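Local coordinates for protein beta-phenylalanine aminotransferase (Variovorax paradoxus, PDB 4AO9) that catalyses the pyridoxal-5'-phosphate-dependent transamination of the beta-amino acid beta-phenylalanine, at residues 145-150 with 315-320; 154-159 with 258-263; 162-165 with 169-172; 264-269 with 286-291; 296-301 with 306-311. All blocks are in the same frame, centred on the assembly; numbering follows the deposited sequence. Where two conformers were deposited one is given.

Interaction 1: 145-150 with 315-320; sequences QLRFTN and LAHSGT. With PLP (pyridoxal-5'-phosphate), chain D.
ND1 of His317 accepts a nearly linear hydrogen bond from NE of Arg147, 2.9 Å long with an angle of 170° at the hydrogen. The bond lies in the plane of both the imidazole and the guanidinium, yet the two planes are turned 68° apart, so they meet edge to edge with a twist. A second nitrogen strengthens the grip: Arg147 NH2 reaches the backbone O of the same histidine at 3.0 Å, on a lone pair in the carbonyl plane, although this bond is more bent. The arginine chain folds at chi3 (74°), and this bend swings NE and NH2 side-on to His317. Strand 145-149 is an edge strand of the large-domain sheet of this class-III aminotransferase, and the loop 315-320 runs from there to the cofactor of the second subunit. Another edge of the imidazole faces the strand backbone, with CE1 3.2 Å from Phe148 O, while Thr149 CG2 approaches obliquely, 3.8 Å from NE2. Phe298 adds an edge-to-face contact to the ring, and Asn59 of the second subunit also binds Arg147 NH2. At the far end of the loop, phosphate oxygen O2P of the second subunit's PLP is held twice by Thr320, by its backbone N at 2.9 Å and by its OG1 at 2.7 Å.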
# COMPACT_ATOMS: atom_id res chain seq x y z
N GLN A 145 18.38 -10.12 2.16
CA GLN A 145 17.27 -9.92 3.10
C GLN A 145 16.26 -9.00 2.45
O GLN A 145 16.59 -8.26 1.52
CB GLN A 145 17.75 -9.27 4.39
CG GLN A 145 18.73 -10.09 5.20
CD GLN A 145 19.05 -9.42 6.51
OE1 GLN A 145 19.14 -8.20 6.59
NE2 GLN A 145 19.17 -10.22 7.55
N LEU A 146 15.02 -9.05 2.94
CA LEU A 146 13.95 -8.22 2.40
C LEU A 146 13.04 -7.73 3.52
O LEU A 146 13.13 -8.20 4.65
CB LEU A 146 13.11 -8.99 1.37
CG LEU A 146 12.37 -10.26 1.82
CD1 LEU A 146 11.09 -9.96 2.61
CD2 LEU A 146 12.02 -11.13 0.62
N ARG A 147 12.19 -6.77 3.18
CA ARG A 147 11.02 -6.42 3.99
C ARG A 147 9.80 -6.37 3.08
O ARG A 147 9.91 -6.06 1.89
CB ARG A 147 11.22 -5.09 4.70
CG ARG A 147 12.30 -5.14 5.78
CD ARG A 147 12.56 -3.78 6.35
NE ARG A 147 11.51 -3.29 7.24
CZ ARG A 147 11.50 -3.42 8.57
NH1 ARG A 147 12.46 -4.08 9.22
NH2 ARG A 147 10.50 -2.87 9.25
N PHE A 148 8.63 -6.67 3.64
CA PHE A 148 7.37 -6.62 2.90
C PHE A 148 6.71 -5.26 3.02
O PHE A 148 6.84 -4.56 4.03
CB PHE A 148 6.40 -7.68 3.44
CG PHE A 148 6.89 -9.08 3.26
CD1 PHE A 148 7.02 -9.63 1.99
CD2 PHE A 148 7.18 -9.86 4.37
CE1 PHE A 148 7.45 -10.95 1.82
CE2 PHE A 148 7.62 -11.19 4.21
CZ PHE A 148 7.76 -11.72 2.95
N THR A 149 6.00 -4.90 1.96
CA THR A 149 5.20 -3.69 1.91
C THR A 149 3.80 -4.05 1.43
O THR A 149 3.50 -5.23 1.16
CB THR A 149 5.83 -2.66 0.95
OG1 THR A 149 5.85 -3.21 -0.37
CG2 THR A 149 7.25 -2.30 1.36
N ASN A 150 2.95 -3.04 1.28
CA ASN A 150 1.57 -3.28 0.85
C ASN A 150 1.31 -3.07 -0.62
O ASN A 150 0.17 -3.23 -1.09
CB ASN A 150 0.65 -2.40 1.69
CG ASN A 150 0.86 -2.63 3.15
OD1 ASN A 150 0.53 -3.71 3.66
ND2 ASN A 150 1.52 -1.69 3.83
N LEU A 315 16.93 3.56 10.51
CA LEU A 315 15.69 3.80 9.78
C LEU A 315 14.55 2.94 10.27
O LEU A 315 14.72 1.74 10.48
CB LEU A 315 15.86 3.57 8.27
CG LEU A 315 16.96 4.36 7.55
CD1 LEU A 315 16.85 4.09 6.08
CD2 LEU A 315 16.89 5.88 7.84
N ALA A 316 13.40 3.57 10.46
CA ALA A 316 12.17 2.84 10.69
C ALA A 316 11.55 2.52 9.33
O ALA A 316 11.67 3.30 8.36
CB ALA A 316 11.22 3.70 11.53
N HIS A 317 10.90 1.37 9.25
CA HIS A 317 9.98 1.09 8.16
C HIS A 317 8.67 0.55 8.74
O HIS A 317 8.57 -0.61 9.14
CB HIS A 317 10.58 0.13 7.13
CG HIS A 317 9.57 -0.43 6.19
ND1 HIS A 317 9.50 -1.77 5.89
CD2 HIS A 317 8.56 0.16 5.51
CE1 HIS A 317 8.50 -1.99 5.05
NE2 HIS A 317 7.90 -0.83 4.81
N SER A 318 7.68 1.43 8.80
CA SER A 318 6.39 1.10 9.38
C SER A 318 5.37 0.68 8.31
O SER A 318 5.68 0.64 7.10
CB SER A 318 5.89 2.30 10.19
OG SER A 318 5.81 3.45 9.36
N GLY A 319 4.17 0.28 8.74
CA GLY A 319 3.11 -0.08 7.80
C GLY A 319 2.22 -1.22 8.28
O GLY A 319 2.67 -2.35 8.44
N THR A 320 0.94 -0.93 8.45
CA THR A 320 0.01 -1.77 9.19
C THR A 320 -0.13 -3.19 8.63
O THR A 320 -0.07 -4.17 9.39
CB THR A 320 -1.35 -1.08 9.30
OG1 THR A 320 -1.15 0.18 9.92
CG2 THR A 320 -2.31 -1.90 10.16
N1 PLP D . -1.90 8.01 9.61
C2 PLP D . -2.24 7.64 10.86
C2A PLP D . -2.79 8.75 11.76
C3 PLP D . -2.14 6.31 11.26
O3 PLP D . -2.46 6.00 12.42
C4 PLP D . -1.64 5.35 10.37
C4A PLP D . -1.50 3.86 10.72
C5 PLP D . -1.27 5.79 9.10
C6 PLP D . -1.40 7.13 8.74
C5A PLP D . -0.67 4.82 8.07
O4P PLP D . -1.47 3.84 7.57
P PLP D . -0.71 2.54 6.97
O1P PLP D . -1.89 1.68 6.40
O2P PLP D . -0.01 1.82 8.14
O3P PLP D . 0.22 2.98 5.88

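Interaction 2: 154-159 with 258-263; sequences EANLMA and VFDEVM. With PLP (pyridoxal-5'-phosphate), chain C.
The CA atoms of Asn156, on helix 152-167, and Asp260, at the end of strand 256-260, lie 7.4 Å apart, and one helical turn further on those of Ala159 and Val258 keep almost the same spacing, so helix and strand run side by side over this span. At the latter pair the contact is apolar, Ala159 CB resting 4.2 Å from Val258 CG1. At the former it is polar: Asn156 ND2 donates to Asp260 OD2 over 2.9 Å, coming from above the carboxylate, 65° out of its plane. This is the pyridine-nitrogen side of the cofactor site of a fold type I PLP enzyme, in which an aspartate faces that nitrogen; here Asp260 OD2 lies 2.8 Å from PLP N1. With CG anti to the backbone N (chi1 180°), the carboxylate extends towards the ring, and OD1 closes an Asx turn by accepting from Val262 N at 3.0 Å. The turn places Val262 against one face of the pyridine, CG1 3.5 Å from PLP C4. Neighbouring groups help fix the pair: His180 ND1 also bonds Asp260 OD2, while Asn156 is held by Thr284 at OD1 and by the carbonyl of His180 at ND2.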
# COMPACT_ATOMS: atom_id res chain seq x y z
N GLU A 154 4.97 1.24 -2.68
CA GLU A 154 5.66 1.35 -1.39
C GLU A 154 7.03 0.69 -1.44
O GLU A 154 7.98 1.22 -0.85
CB GLU A 154 4.83 0.72 -0.27
CG GLU A 154 3.63 1.56 0.22
CD GLU A 154 2.92 0.93 1.39
OE1 GLU A 154 3.28 -0.20 1.80
OE2 GLU A 154 2.01 1.59 1.93
N ALA A 155 7.15 -0.44 -2.13
CA ALA A 155 8.46 -1.12 -2.21
C ALA A 155 9.49 -0.21 -2.88
O ALA A 155 10.63 -0.06 -2.39
CB ALA A 155 8.33 -2.43 -2.95
N ASN A 156 9.09 0.41 -3.98
CA ASN A 156 10.00 1.34 -4.66
C ASN A 156 10.31 2.58 -3.83
O ASN A 156 11.46 3.03 -3.79
CB ASN A 156 9.46 1.70 -6.04
CG ASN A 156 9.70 0.61 -7.05
OD1 ASN A 156 10.77 -0.00 -7.08
ND2 ASN A 156 8.70 0.36 -7.89
N LEU A 157 9.30 3.12 -3.14
CA LEU A 157 9.55 4.26 -2.25
C LEU A 157 10.59 3.90 -1.18
O LEU A 157 11.50 4.69 -0.89
CB LEU A 157 8.26 4.74 -1.59
CG LEU A 157 7.34 5.55 -2.50
CD1 LEU A 157 5.96 5.73 -1.86
CD2 LEU A 157 7.95 6.93 -2.85
N MET A 158 10.45 2.71 -0.61
CA MET A 158 11.37 2.30 0.43
C MET A 158 12.75 2.01 -0.10
O MET A 158 13.74 2.32 0.57
CB MET A 158 10.83 1.11 1.22
CG MET A 158 9.55 1.38 1.98
SD MET A 158 9.51 2.90 2.96
CE MET A 158 10.92 2.70 4.04
N ALA A 159 12.84 1.40 -1.28
CA ALA A 159 14.15 1.15 -1.89
C ALA A 159 14.89 2.45 -2.13
O ALA A 159 16.09 2.55 -1.86
CB ALA A 159 14.00 0.38 -3.18
N VAL A 258 19.18 -0.18 -8.61
CA VAL A 258 17.95 -0.83 -8.16
C VAL A 258 17.17 -1.30 -9.38
O VAL A 258 16.80 -0.49 -10.24
CB VAL A 258 17.08 0.10 -7.29
CG1 VAL A 258 15.77 -0.58 -6.90
CG2 VAL A 258 17.85 0.56 -6.05
N PHE A 259 16.96 -2.61 -9.47
CA PHE A 259 16.06 -3.15 -10.48
C PHE A 259 14.65 -3.27 -9.92
O PHE A 259 14.40 -3.97 -8.92
CB PHE A 259 16.51 -4.52 -10.97
CG PHE A 259 17.62 -4.51 -12.01
CD1 PHE A 259 17.70 -3.54 -13.01
CD2 PHE A 259 18.56 -5.53 -12.00
CE1 PHE A 259 18.72 -3.58 -13.97
CE2 PHE A 259 19.59 -5.57 -12.96
CZ PHE A 259 19.67 -4.60 -13.93
N ASP A 260 13.72 -2.61 -10.62
CA ASP A 260 12.30 -2.77 -10.35
C ASP A 260 11.84 -4.01 -11.11
O ASP A 260 11.64 -3.95 -12.33
CB ASP A 260 11.55 -1.51 -10.80
CG ASP A 260 10.05 -1.60 -10.56
OD1 ASP A 260 9.54 -2.72 -10.36
OD2 ASP A 260 9.39 -0.56 -10.58
N GLU A 261 11.70 -5.12 -10.39
CA GLU A 261 11.22 -6.38 -10.98
C GLU A 261 9.81 -6.70 -10.53
O GLU A 261 9.37 -7.85 -10.55
CB GLU A 261 12.19 -7.54 -10.71
CG GLU A 261 13.58 -7.33 -11.35
CD GLU A 261 14.17 -8.62 -11.87
OE1 GLU A 261 13.72 -9.06 -12.94
OE2 GLU A 261 15.04 -9.18 -11.19
N VAL A 262 9.04 -5.66 -10.20
CA VAL A 262 7.64 -5.89 -9.83
C VAL A 262 6.92 -6.67 -10.92
O VAL A 262 6.14 -7.58 -10.63
CB VAL A 262 6.91 -4.56 -9.50
CG1 VAL A 262 5.39 -4.76 -9.39
CG2 VAL A 262 7.47 -3.94 -8.21
N MET A 263 7.19 -6.34 -12.18
CA MET A 263 6.66 -7.11 -13.30
C MET A 263 7.67 -8.17 -13.79
O MET A 263 7.31 -9.33 -14.00
CB MET A 263 6.28 -6.17 -14.43
CG MET A 263 5.28 -6.74 -15.37
SD MET A 263 4.65 -5.42 -16.41
CE MET A 263 3.28 -4.76 -15.47
N1 PLP C . 6.61 -1.09 -10.78
C2 PLP C . 6.23 -1.82 -11.83
C2A PLP C . 7.30 -2.15 -12.87
C3 PLP C . 4.91 -2.26 -11.95
O3 PLP C . 4.60 -2.95 -12.94
C4 PLP C . 3.95 -1.96 -10.97
C4A PLP C . 2.49 -2.44 -11.04
C5 PLP C . 4.40 -1.16 -9.90
C6 PLP C . 5.73 -0.74 -9.84
C5A PLP C . 3.44 -0.72 -8.77
O4P PLP C . 2.93 -1.71 -7.98
P PLP C . 1.56 -1.39 -7.19
O1P PLP C . 0.44 -1.17 -8.28
O2P PLP C . 1.75 -0.08 -6.35
O3P PLP C . 1.34 -2.56 -6.30

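Interaction 3: 162-165 with 169-172; sequences AALH and RRKI
Leu164 turns its CG away from its carbonyl carbon (chi1 -64°), and with chi2 at -157° its two methyl groups part towards different residues of 169-172: CD1 to Arg170 and CD2 to Ile172. Arg170 starts out pointing from the helix, but successive bends at chi2 (-64°) and chi3 fold the chain back. Its guanidinium thereby lies with one face over Leu164 CD1, which stands 3.5 Å above the plane near the rim; the nearest nitrogen, NH1, is 3.6 Å from CD1. The other branch, CD2 of Leu164, makes an apolar contact with Ile172 CG1 at 3.9 Å, the two side chains crossing at roughly a right angle, and also lies beside the carbonyl of Arg169. These contacts close the turn by which helix 152-167 enters strand 171-175, the second half of a beta-alpha-beta crossover that starts at edge strand 145-149 and passes four intervening strands of the seven-stranded sheet. With an alanine in place of Leu164 both methyl branches are gone, which would probably open a gap beside Ile172 and set the Arg170 guanidinium free to swing off the helix. Backbone contacts at the turn are looser. Arg169 N gives a weak hydrogen bond to Leu164 O, 3.4 Å long, and also bonds Thr167 OG1; in the other direction, Leu164 CA offers a C-H...O contact to Arg169 O at 3.5 Å. The Arg169 side chain leads elsewhere, binding the carbonyls of Ile221 and Val253, whereas Arg170 also packs on Pro196 of the second subunit.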
# COMPACT_ATOMS: atom_id res chain seq x y z
N ALA A 162 15.99 3.96 1.20
CA ALA A 162 17.15 3.22 1.68
C ALA A 162 18.42 3.70 0.99
O ALA A 162 19.45 3.92 1.64
CB ALA A 162 16.96 1.73 1.44
N ALA A 163 18.36 3.83 -0.33
CA ALA A 163 19.53 4.20 -1.11
C ALA A 163 20.01 5.62 -0.80
O ALA A 163 21.23 5.85 -0.67
CB ALA A 163 19.25 4.05 -2.59
N LEU A 164 19.07 6.55 -0.64
CA LEU A 164 19.43 7.93 -0.31
C LEU A 164 20.19 7.94 1.02
O LEU A 164 21.23 8.59 1.14
CB LEU A 164 18.21 8.85 -0.21
CG LEU A 164 17.32 9.14 -1.42
CD1 LEU A 164 16.57 10.45 -1.22
CD2 LEU A 164 18.07 9.21 -2.71
N HIS A 165 19.69 7.20 2.01
CA HIS A 165 20.31 7.21 3.32
C HIS A 165 21.65 6.48 3.31
O HIS A 165 22.64 6.95 3.90
CB HIS A 165 19.40 6.60 4.39
CG HIS A 165 19.80 6.98 5.78
ND1 HIS A 165 19.38 8.15 6.37
CD2 HIS A 165 20.62 6.37 6.67
CE1 HIS A 165 19.92 8.24 7.58
NE2 HIS A 165 20.67 7.17 7.78
N ARG A 169 23.45 10.66 -0.47
CA ARG A 169 23.28 11.46 -1.69
C ARG A 169 21.80 11.63 -1.99
O ARG A 169 20.97 10.93 -1.41
CB ARG A 169 23.97 10.81 -2.89
CG ARG A 169 25.46 10.52 -2.69
CD ARG A 169 25.95 9.65 -3.83
NE ARG A 169 27.37 9.35 -3.69
CZ ARG A 169 28.09 8.79 -4.66
NH1 ARG A 169 27.53 8.47 -5.82
NH2 ARG A 169 29.39 8.58 -4.46
N ARG A 170 21.47 12.54 -2.90
CA ARG A 170 20.05 12.88 -3.14
C ARG A 170 19.50 12.62 -4.54
O ARG A 170 18.30 12.52 -4.72
CB ARG A 170 19.79 14.36 -2.83
CG ARG A 170 20.34 14.86 -1.52
CD ARG A 170 19.70 14.17 -0.35
NE ARG A 170 18.26 14.43 -0.31
CZ ARG A 170 17.41 13.74 0.44
NH1 ARG A 170 17.83 12.75 1.22
NH2 ARG A 170 16.12 14.06 0.42
N LYS A 171 20.37 12.57 -5.55
CA LYS A 171 19.89 12.51 -6.92
C LYS A 171 19.56 11.09 -7.34
O LYS A 171 20.29 10.15 -7.03
CB LYS A 171 20.90 13.15 -7.86
CG LYS A 171 20.33 13.45 -9.23
CD LYS A 171 21.31 14.18 -10.14
CE LYS A 171 21.64 15.59 -9.64
NZ LYS A 171 20.49 16.56 -9.70
N ILE A 172 18.44 10.93 -8.04
CA ILE A 172 17.95 9.62 -8.45
C ILE A 172 17.84 9.59 -9.97
O ILE A 172 17.14 10.41 -10.56
CB ILE A 172 16.57 9.34 -7.84
CG1 ILE A 172 16.66 9.36 -6.31
CG2 ILE A 172 16.02 7.99 -8.36
CD1 ILE A 172 15.29 9.36 -5.62

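Interaction 4: 264-269 with 286-291; sequences TSRLAP and GKYIGG. With PLP (pyridoxal-5'-phosphate), chain C.
Tyr288 reaches across to Ser265 and Arg266 from the loop that carries Lys287, the lysine bonded to the cofactor in this class-III, fold type I aminotransferase. At CB the side chain takes a chi1 of 74°, setting CG between the backbone N and the carbonyl carbon and aiming the ring at the 3-10 turn 265-266. Along one side of the ring, CD1 lies 4.0 Å from Arg266 CD, and the next atom, CE1, is 3.5 Å from Arg266 CB; the arginine chain passes obliquely, its guanidinium plane 83° from the ring. That guanidinium is held further off by the carbonyls of Leu423 and Thr97. Ile289 CG1 stands 3.7 Å above the Tyr288 ring plane, towards its rim, and Phe339 adds an edge-to-face contact. At the tip, OH and Ser265 OG share a hydrogen bond of 2.7 Å, with OG near the ring plane. The serine hydroxyl OG is gripped again by a water at 2.7 Å, and that water accepts from Gly286 N, linking the two loops through a second path. Next to Tyr288 in the chain, Lys287 bends at chi4 and joins its NZ covalently to C4A of PLP at 1.5 Å.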
# COMPACT_ATOMS: atom_id res chain seq x y z
N THR A 264 8.93 -7.80 -13.95
CA THR A 264 9.88 -8.69 -14.64
C THR A 264 10.31 -9.93 -13.85
O THR A 264 10.93 -10.85 -14.41
CB THR A 264 11.14 -7.94 -15.14
OG1 THR A 264 11.87 -7.42 -14.04
CG2 THR A 264 10.77 -6.79 -16.09
N SER A 265 9.99 -9.98 -12.55
CA SER A 265 10.40 -11.16 -11.77
C SER A 265 9.72 -12.43 -12.27
O SER A 265 10.24 -13.51 -12.06
CB SER A 265 10.11 -10.97 -10.29
OG SER A 265 8.73 -11.08 -10.06
N ARG A 266 8.57 -12.28 -12.92
CA ARG A 266 7.86 -13.47 -13.45
C ARG A 266 8.38 -14.00 -14.77
O ARG A 266 7.92 -15.06 -15.22
CB ARG A 266 6.35 -13.25 -13.57
CG ARG A 266 5.89 -11.95 -14.20
CD ARG A 266 4.36 -11.88 -14.20
NE ARG A 266 3.91 -12.63 -15.36
CZ ARG A 266 2.67 -12.96 -15.69
NH1 ARG A 266 1.60 -12.64 -14.95
NH2 ARG A 266 2.50 -13.65 -16.80
N LEU A 267 9.33 -13.30 -15.39
CA LEU A 267 9.68 -13.56 -16.79
C LEU A 267 10.64 -14.72 -17.03
O LEU A 267 10.89 -15.09 -18.18
CB LEU A 267 10.23 -12.29 -17.44
CG LEU A 267 9.21 -11.20 -17.69
CD1 LEU A 267 9.94 -9.95 -18.19
CD2 LEU A 267 8.13 -11.67 -18.69
N ALA A 268 11.19 -15.26 -15.96
CA ALA A 268 12.11 -16.39 -16.05
C ALA A 268 12.05 -17.07 -14.69
O ALA A 268 11.53 -16.48 -13.74
CB ALA A 268 13.53 -15.91 -16.36
N PRO A 269 12.57 -18.31 -14.59
CA PRO A 269 12.50 -19.06 -13.32
C PRO A 269 12.99 -18.26 -12.11
O PRO A 269 12.42 -18.39 -11.02
CB PRO A 269 13.38 -20.28 -13.60
CG PRO A 269 13.19 -20.51 -15.06
CD PRO A 269 13.16 -19.14 -15.66
N GLY A 286 6.55 -7.31 -6.52
CA GLY A 286 5.15 -7.04 -6.24
C GLY A 286 4.25 -7.92 -7.06
O GLY A 286 4.62 -9.02 -7.48
N LYS A 287 3.05 -7.40 -7.28
CA LYS A 287 2.00 -8.06 -8.09
C LYS A 287 1.81 -9.55 -7.65
O LYS A 287 1.38 -9.80 -6.52
CB LYS A 287 2.20 -7.76 -9.58
CG LYS A 287 1.80 -6.27 -9.77
CD LYS A 287 1.56 -5.91 -11.23
CE LYS A 287 1.16 -4.45 -11.47
NZ LYS A 287 2.35 -3.65 -11.85
N TYR A 288 2.15 -10.52 -8.49
CA TYR A 288 1.78 -11.92 -8.23
C TYR A 288 2.44 -12.59 -7.03
O TYR A 288 2.00 -13.65 -6.58
CB TYR A 288 2.08 -12.77 -9.47
CG TYR A 288 3.57 -13.01 -9.62
CD1 TYR A 288 4.39 -12.04 -10.19
CD2 TYR A 288 4.16 -14.19 -9.15
CE1 TYR A 288 5.76 -12.23 -10.29
CE2 TYR A 288 5.54 -14.39 -9.26
CZ TYR A 288 6.32 -13.40 -9.84
OH TYR A 288 7.68 -13.59 -9.92
N ILE A 289 3.53 -12.02 -6.52
CA ILE A 289 4.28 -12.66 -5.44
C ILE A 289 3.44 -12.83 -4.17
O ILE A 289 3.68 -13.75 -3.40
CB ILE A 289 5.64 -11.93 -5.19
CG1 ILE A 289 6.55 -11.98 -6.43
CG2 ILE A 289 6.36 -12.52 -3.98
CD1 ILE A 289 7.39 -13.25 -6.56
N GLY A 290 2.43 -11.97 -3.97
CA GLY A 290 1.52 -12.10 -2.85
C GLY A 290 0.32 -13.01 -3.07
O GLY A 290 -0.65 -12.93 -2.33
N GLY A 291 0.40 -13.86 -4.09
CA GLY A 291 -0.66 -14.84 -4.36
C GLY A 291 -1.97 -14.26 -4.85
O GLY A 291 -3.00 -14.93 -4.82
N1 PLP C . 6.61 -1.09 -10.78
C2 PLP C . 6.23 -1.82 -11.83
C2A PLP C . 7.30 -2.15 -12.87
C3 PLP C . 4.91 -2.26 -11.95
O3 PLP C . 4.60 -2.95 -12.94
C4 PLP C . 3.95 -1.96 -10.97
C4A PLP C . 2.49 -2.44 -11.04
C5 PLP C . 4.40 -1.16 -9.90
C6 PLP C . 5.73 -0.74 -9.84
C5A PLP C . 3.44 -0.72 -8.77
O4P PLP C . 2.93 -1.71 -7.98
P PLP C . 1.56 -1.39 -7.19
O1P PLP C . 0.44 -1.17 -8.28
O2P PLP C . 1.75 -0.08 -6.35
O3P PLP C . 1.34 -2.56 -6.30
O HOH W 1 7.19 -9.27 -8.70

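Interaction 5: 296-301 with 306-311; sequences GAFGGR and ALFDPR
Aromatic contact between Phe298 and Phe308 carries the meeting of the two segments. The pair is T-shaped: planes 77° apart, centroids 5.4 Å apart, the edge of Phe298 directed at the face of Phe308. The closest carbons are Phe298 CE2 and Phe308 CE2, 3.6 Å apart, and Phe298 CZ stands 3.9 Å above the Phe308 plane, towards the rim. Chi1 of 70° lifts the Phe298 ring off its strand, and this presents the CE2-CZ edge to the other ring. With an alanine at Phe308 the edge of Phe298 would lose the face it points at, which would probably leave a gap between strand and loop and let the Phe298 ring turn more freely.

Ionic and hydrogen-bonded contacts lie within the 306-311 loop itself. Arg311 grips Asp309 side-on, NE to OD1 at 3.0 Å on the syn lone pair and NH2 to OD2 at 2.8 Å, a bidentate salt bridge. OD1 also accepts from Arg311 N, forming an Asx turn that helps fix the carboxylate.

In the fold, Phe298 projects from strand 296-300, between strands 145-149 and 282-286, and lies against Met158 of helix 152-167. Its side chain also touches Thr149 of strand 145-149. Phe308 packs on Ala162 of the same helix, on Arg147 of strand 145-149 and on Pro56 of the second subunit.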
# COMPACT_ATOMS: atom_id res chain seq x y z
N GLY A 296 3.91 -6.08 -1.70
CA GLY A 296 5.16 -5.66 -2.34
C GLY A 296 6.31 -6.12 -1.46
O GLY A 296 6.11 -6.56 -0.32
N ALA A 297 7.53 -6.04 -1.99
CA ALA A 297 8.73 -6.30 -1.16
C ALA A 297 9.90 -5.55 -1.74
O ALA A 297 9.97 -5.31 -2.94
CB ALA A 297 9.05 -7.81 -1.06
N PHE A 298 10.81 -5.13 -0.88
CA PHE A 298 12.09 -4.61 -1.32
C PHE A 298 13.17 -5.35 -0.57
O PHE A 298 13.00 -5.69 0.60
CB PHE A 298 12.21 -3.09 -1.15
CG PHE A 298 12.31 -2.61 0.28
CD1 PHE A 298 11.18 -2.56 1.10
CD2 PHE A 298 13.52 -2.14 0.80
CE1 PHE A 298 11.26 -2.10 2.42
CE2 PHE A 298 13.61 -1.68 2.11
CZ PHE A 298 12.48 -1.66 2.92
N GLY A 299 14.28 -5.62 -1.25
CA GLY A 299 15.39 -6.30 -0.60
C GLY A 299 16.63 -6.25 -1.46
O GLY A 299 16.64 -5.63 -2.53
N GLY A 300 17.68 -6.91 -0.98
CA GLY A 300 18.94 -6.90 -1.71
C GLY A 300 20.07 -7.12 -0.73
O GLY A 300 19.98 -7.97 0.14
N ARG A 301 21.13 -6.33 -0.87
CA ARG A 301 22.31 -6.46 -0.01
C ARG A 301 21.96 -6.35 1.46
O ARG A 301 21.28 -5.42 1.87
CB ARG A 301 23.31 -5.35 -0.34
CG ARG A 301 24.08 -5.53 -1.62
CD ARG A 301 24.70 -4.21 -2.07
NE ARG A 301 25.60 -3.64 -1.06
CZ ARG A 301 26.35 -2.55 -1.26
NH1 ARG A 301 26.32 -1.95 -2.45
NH2 ARG A 301 27.13 -2.07 -0.30
N ALA A 306 20.36 -3.59 6.42
CA ALA A 306 20.69 -3.42 7.83
C ALA A 306 20.26 -2.06 8.37
O ALA A 306 20.08 -1.89 9.59
CB ALA A 306 22.17 -3.63 8.05
N LEU A 307 20.07 -1.09 7.47
CA LEU A 307 19.58 0.22 7.89
C LEU A 307 18.25 0.09 8.62
O LEU A 307 17.91 0.94 9.44
CB LEU A 307 19.40 1.14 6.68
CG LEU A 307 20.69 1.63 6.03
CD1 LEU A 307 20.38 2.44 4.78
CD2 LEU A 307 21.49 2.44 7.03
N PHE A 308 17.50 -0.97 8.31
CA PHE A 308 16.17 -1.19 8.89
C PHE A 308 16.10 -2.17 10.05
O PHE A 308 15.03 -2.43 10.57
CB PHE A 308 15.18 -1.64 7.81
CG PHE A 308 15.00 -0.65 6.72
CD1 PHE A 308 14.14 0.42 6.88
CD2 PHE A 308 15.73 -0.77 5.53
CE1 PHE A 308 13.97 1.35 5.87
CE2 PHE A 308 15.59 0.16 4.52
CZ PHE A 308 14.70 1.23 4.68
N ASP A 309 17.23 -2.76 10.42
CA ASP A 309 17.26 -3.68 11.57
C ASP A 309 16.96 -2.87 12.82
O ASP A 309 17.73 -1.98 13.18
CB ASP A 309 18.64 -4.34 11.64
CG ASP A 309 18.74 -5.43 12.70
OD1 ASP A 309 18.03 -5.40 13.72
OD2 ASP A 309 19.58 -6.33 12.51
N PRO A 310 15.82 -3.13 13.49
CA PRO A 310 15.46 -2.25 14.61
C PRO A 310 16.44 -2.30 15.78
O PRO A 310 16.45 -1.38 16.60
CB PRO A 310 14.08 -2.76 15.04
CG PRO A 310 13.56 -3.53 13.91
CD PRO A 310 14.77 -4.13 13.22
N ARG A 311 17.27 -3.34 15.85
CA ARG A 311 18.27 -3.43 16.90
C ARG A 311 19.37 -2.38 16.78
O ARG A 311 19.88 -1.91 17.80
CB ARG A 311 18.90 -4.82 16.91
CG ARG A 311 17.92 -5.92 17.28
CD ARG A 311 18.49 -7.30 17.02
NE ARG A 311 18.74 -7.56 15.60
CZ ARG A 311 19.22 -8.71 15.13
NH1 ARG A 311 19.49 -9.72 15.95
NH2 ARG A 311 19.43 -8.85 13.82

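Interactions 1 and 5 adjoin on neighbouring strands 145-149 and 296-300, with His317 and Phe308 both packing on Phe298, but the first is held by hydrogen bonds and the second by a T-shaped aromatic pair. Helix 152-167 serves both interaction 2, at the cofactor, and interaction 3, where it leads into strand 171-175; that contact is only partly buried and mixes apolar methyls with a folded arginine, while the other four are buried. Interactions 2 and 4 touch each other round the same PLP, one beside the pyridine nitrogen, the other on the lysine loop. Interaction 1 instead reaches the second subunit's PLP, and interaction 4 adds a water bridge to a direct hydroxyl-hydroxyl bond.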